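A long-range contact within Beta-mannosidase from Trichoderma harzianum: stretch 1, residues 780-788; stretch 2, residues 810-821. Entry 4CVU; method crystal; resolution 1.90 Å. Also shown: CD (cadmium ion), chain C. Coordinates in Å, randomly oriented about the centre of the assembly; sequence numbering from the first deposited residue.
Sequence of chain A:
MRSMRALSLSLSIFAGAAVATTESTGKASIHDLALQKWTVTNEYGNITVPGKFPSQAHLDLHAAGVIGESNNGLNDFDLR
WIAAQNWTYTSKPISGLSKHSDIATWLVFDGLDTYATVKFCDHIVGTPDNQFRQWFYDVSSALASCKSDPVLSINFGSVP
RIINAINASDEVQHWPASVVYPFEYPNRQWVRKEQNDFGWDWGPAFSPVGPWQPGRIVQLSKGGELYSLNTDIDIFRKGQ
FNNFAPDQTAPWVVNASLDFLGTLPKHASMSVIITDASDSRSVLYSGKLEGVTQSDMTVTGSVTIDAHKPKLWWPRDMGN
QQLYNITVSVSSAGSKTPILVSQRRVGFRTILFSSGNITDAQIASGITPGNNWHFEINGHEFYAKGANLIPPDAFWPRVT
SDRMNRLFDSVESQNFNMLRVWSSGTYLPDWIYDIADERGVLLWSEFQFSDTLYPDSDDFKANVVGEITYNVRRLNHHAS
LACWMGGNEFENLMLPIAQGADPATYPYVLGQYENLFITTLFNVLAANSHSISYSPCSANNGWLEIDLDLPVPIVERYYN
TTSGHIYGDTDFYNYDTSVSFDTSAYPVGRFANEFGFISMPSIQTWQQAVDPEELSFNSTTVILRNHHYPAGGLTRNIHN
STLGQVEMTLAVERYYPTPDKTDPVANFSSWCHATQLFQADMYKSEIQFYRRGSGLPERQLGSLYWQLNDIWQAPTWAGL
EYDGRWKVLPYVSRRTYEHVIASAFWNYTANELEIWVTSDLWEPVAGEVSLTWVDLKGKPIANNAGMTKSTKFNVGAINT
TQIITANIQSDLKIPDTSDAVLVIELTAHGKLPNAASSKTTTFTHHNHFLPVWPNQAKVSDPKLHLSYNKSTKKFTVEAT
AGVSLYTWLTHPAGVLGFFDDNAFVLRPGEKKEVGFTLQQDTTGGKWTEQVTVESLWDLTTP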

# COMPACT_ATOMS: atom_id res chain seq x y z
N PRO A 780 -0.85 48.56 -8.78
CA PRO A 780 -1.77 49.23 -7.86
C PRO A 780 -3.06 49.65 -8.53
O PRO A 780 -3.05 49.99 -9.70
CB PRO A 780 -0.98 50.47 -7.41
CG PRO A 780 0.44 50.12 -7.62
CD PRO A 780 0.46 49.24 -8.84
N ILE A 781 -4.16 49.60 -7.80
CA ILE A 781 -5.44 50.10 -8.29
C ILE A 781 -5.42 51.61 -8.05
O ILE A 781 -4.89 52.07 -7.05
CB ILE A 781 -6.61 49.42 -7.60
CG1 ILE A 781 -6.54 47.91 -7.87
CG2 ILE A 781 -7.94 50.03 -8.04
CD1 ILE A 781 -7.68 47.11 -7.30
N ALA A 782 -5.98 52.37 -8.99
CA ALA A 782 -5.85 53.83 -8.97
C ALA A 782 -6.44 54.43 -7.71
O ALA A 782 -7.59 54.15 -7.37
CB ALA A 782 -6.49 54.44 -10.21
N ASN A 783 -5.65 55.25 -7.02
CA ASN A 783 -6.05 55.91 -5.78
C ASN A 783 -6.34 54.92 -4.65
O ASN A 783 -7.12 55.22 -3.73
CB ASN A 783 -7.25 56.83 -5.99
CG ASN A 783 -7.05 57.78 -7.16
OD1 ASN A 783 -7.82 57.77 -8.12
ND2 ASN A 783 -5.98 58.56 -7.10
N ASN A 784 -5.71 53.75 -4.73
CA ASN A 784 -5.90 52.69 -3.74
C ASN A 784 -7.37 52.35 -3.57
O ASN A 784 -7.83 52.10 -2.46
CB ASN A 784 -5.29 53.13 -2.40
CG ASN A 784 -4.87 51.96 -1.55
OD1 ASN A 784 -4.30 50.99 -2.04
ND2 ASN A 784 -5.12 52.06 -0.24
N ALA A 785 -8.10 52.32 -4.70
CA ALA A 785 -9.53 52.06 -4.75
C ALA A 785 -10.38 52.97 -3.86
O ALA A 785 -11.50 52.60 -3.50
CB ALA A 785 -9.82 50.60 -4.42
N GLY A 786 -9.86 54.15 -3.53
CA GLY A 786 -10.55 55.12 -2.68
C GLY A 786 -10.35 54.88 -1.19
O GLY A 786 -11.00 55.51 -0.38
N MET A 787 -9.43 53.98 -0.85
CA MET A 787 -9.17 53.64 0.56
C MET A 787 -7.81 54.19 0.99
O MET A 787 -6.87 54.22 0.20
CB MET A 787 -9.21 52.12 0.76
CG MET A 787 -9.03 51.67 2.21
SD MET A 787 -9.23 49.89 2.49
CE MET A 787 -11.01 49.73 2.32
N THR A 788 -7.72 54.62 2.23
CA THR A 788 -6.47 55.08 2.79
C THR A 788 -5.38 54.01 2.66
O THR A 788 -5.66 52.82 2.82
CB THR A 788 -6.63 55.49 4.27
OG1 THR A 788 -5.43 56.11 4.72
CG2 THR A 788 -6.93 54.28 5.16
N SER A 810 -20.26 51.72 -3.15
CA SER A 810 -20.55 53.14 -2.87
C SER A 810 -19.33 53.97 -2.48
O SER A 810 -19.26 55.13 -2.84
CB SER A 810 -21.56 53.28 -1.71
OG SER A 810 -22.63 52.38 -1.83
N ASP A 811 -18.42 53.38 -1.70
CA ASP A 811 -17.26 54.11 -1.12
C ASP A 811 -15.91 53.79 -1.76
O ASP A 811 -14.96 54.55 -1.61
CB ASP A 811 -17.13 53.84 0.38
CG ASP A 811 -18.37 54.19 1.16
OD1 ASP A 811 -18.94 55.28 0.98
OD2 ASP A 811 -18.77 53.36 1.99
N LEU A 812 -15.81 52.65 -2.43
CA LEU A 812 -14.57 52.29 -3.09
C LEU A 812 -14.79 52.36 -4.58
O LEU A 812 -15.92 52.31 -5.05
CB LEU A 812 -14.11 50.89 -2.69
CG LEU A 812 -13.93 50.65 -1.19
CD1 LEU A 812 -13.40 49.23 -0.96
CD2 LEU A 812 -13.00 51.69 -0.57
N LYS A 813 -13.68 52.48 -5.31
CA LYS A 813 -13.70 52.44 -6.76
C LYS A 813 -12.78 51.31 -7.23
O LYS A 813 -11.59 51.50 -7.46
CB LYS A 813 -13.28 53.80 -7.35
CG LYS A 813 -14.28 54.93 -7.09
CD LYS A 813 -15.55 54.80 -7.93
N ILE A 814 -13.35 50.11 -7.35
CA ILE A 814 -12.61 48.96 -7.86
C ILE A 814 -13.11 48.69 -9.28
O ILE A 814 -14.27 48.37 -9.47
CB ILE A 814 -12.83 47.74 -6.96
CG1 ILE A 814 -12.44 48.08 -5.52
CG2 ILE A 814 -12.04 46.54 -7.47
CD1 ILE A 814 -12.86 47.05 -4.50
N PRO A 815 -12.24 48.84 -10.29
CA PRO A 815 -12.68 48.68 -11.68
C PRO A 815 -13.23 47.28 -11.97
O PRO A 815 -14.24 47.15 -12.68
CB PRO A 815 -11.40 48.92 -12.49
CG PRO A 815 -10.52 49.72 -11.59
CD PRO A 815 -10.82 49.25 -10.20
N ASP A 816 -12.57 46.26 -11.42
CA ASP A 816 -12.99 44.87 -11.56
C ASP A 816 -12.74 44.09 -10.26
O ASP A 816 -11.58 43.80 -9.90
CB ASP A 816 -12.24 44.22 -12.71
CG ASP A 816 -12.76 42.83 -13.07
OD1 ASP A 816 -13.71 42.31 -12.43
OD2 ASP A 816 -12.19 42.25 -14.01
N THR A 817 -13.81 43.71 -9.58
CA THR A 817 -13.70 43.03 -8.30
C THR A 817 -13.12 41.63 -8.44
O THR A 817 -12.59 41.08 -7.47
CB THR A 817 -15.04 42.99 -7.55
OG1 THR A 817 -16.03 42.40 -8.39
CG2 THR A 817 -15.48 44.40 -7.19
N SER A 818 -13.19 41.05 -9.63
CA SER A 818 -12.55 39.76 -9.87
C SER A 818 -11.10 39.91 -10.31
O SER A 818 -10.43 38.94 -10.64
CB SER A 818 -13.36 38.90 -10.84
OG SER A 818 -13.30 39.42 -12.14
N ASP A 819 -10.63 41.14 -10.32
CA ASP A 819 -9.23 41.44 -10.62
C ASP A 819 -8.76 42.43 -9.55
O ASP A 819 -8.33 43.53 -9.84
CB ASP A 819 -9.12 42.01 -12.05
CG ASP A 819 -7.67 42.10 -12.55
OD1 ASP A 819 -6.77 41.42 -12.01
OD2 ASP A 819 -7.43 42.87 -13.51
N ALA A 820 -8.92 42.02 -8.28
CA ALA A 820 -8.57 42.88 -7.14
C ALA A 820 -8.26 42.10 -5.87
O ALA A 820 -8.95 41.16 -5.51
CB ALA A 820 -9.70 43.85 -6.88
N VAL A 821 -7.24 42.55 -5.15
CA VAL A 821 -6.97 42.01 -3.83
C VAL A 821 -6.43 43.12 -2.96
O VAL A 821 -5.67 43.99 -3.42
CB VAL A 821 -5.97 40.82 -3.89
CG1 VAL A 821 -4.60 41.27 -4.38
CG2 VAL A 821 -5.84 40.15 -2.53
CD CD C . -20.27 53.73 3.80

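Neither stretch forms a regular helix or strand around this contact. The backbones come together at Ala785 and Lys813, whose CA atoms lie 4.6 Å apart, and next to them at Gly786 and Leu812, CA to CA 4.9 Å, one residue forward in stretch 1 against one back in stretch 2. At the first pair the amide N of Lys813 donates to the carbonyl O of Ala785 at 2.8 Å, with an N-H...O angle of 161°, short and close to linear. It is the only hydrogen bond between the stretches. Beside it, Ala785 CA approaches Lys813 O at 3.4 Å in a CA-H...O contact, so the same two residues face each other through a strong polar link and a softer one.

What presents Ala785 in this way is a tightly turned backbone. Asn783, Asn784, Ala785 and Gly786 all have positive phi, and successive amides reach back three residues: Asn784 N to Ile781 O at 3.0 Å, Ala785 N to Ala782 O at 3.3 Å, Gly786 N to Asn783 O at 2.9 Å, and Met787 N to Asn784 O at 2.9 Å. The side chain of Asn784, which starts away from the partner stretch, adds a bond of its own from ND2 to Met787 O at 2.8 Å. The turn therefore satisfies much of its own polarity and leaves Ala785 O for Lys813.

Gly786 fits the site on two counts. Its phi of 85° favours glycine, and a CB built in ideal geometry would point toward the other stretch and sit 3.3 Å from Asp811 O, a tight approach.

The side chains add an apolar patch to one side of this bond. Ile781, buried and pointing toward stretch 2, reaches several residues at once: CG2 lies 3.7 Å from Pro815 CD, while CD1, extended by an m,t rotamer, comes within 3.9 Å of Ala820 CB and 4.4 Å of Ile814 CG2. Small Ala785 brings its CB to 3.8 Å from Ile814 CG1, a methyl contact compatible with the close backbones. Further along, Met787 CE meets Leu812 CD2 at 4.0 Å, an apolar contact between two buried side chains.

Asp811 plays a different part. The end of its side chain leads away from stretch 1, and OD2 binds the cadmium ion at 2.4 Å, so its carboxylate is engaged outside the contact. The rule to read here is economical: 363 Å² of summed buried surface, one well-aligned backbone hydrogen bond, and aliphatic groups packed to one side of it.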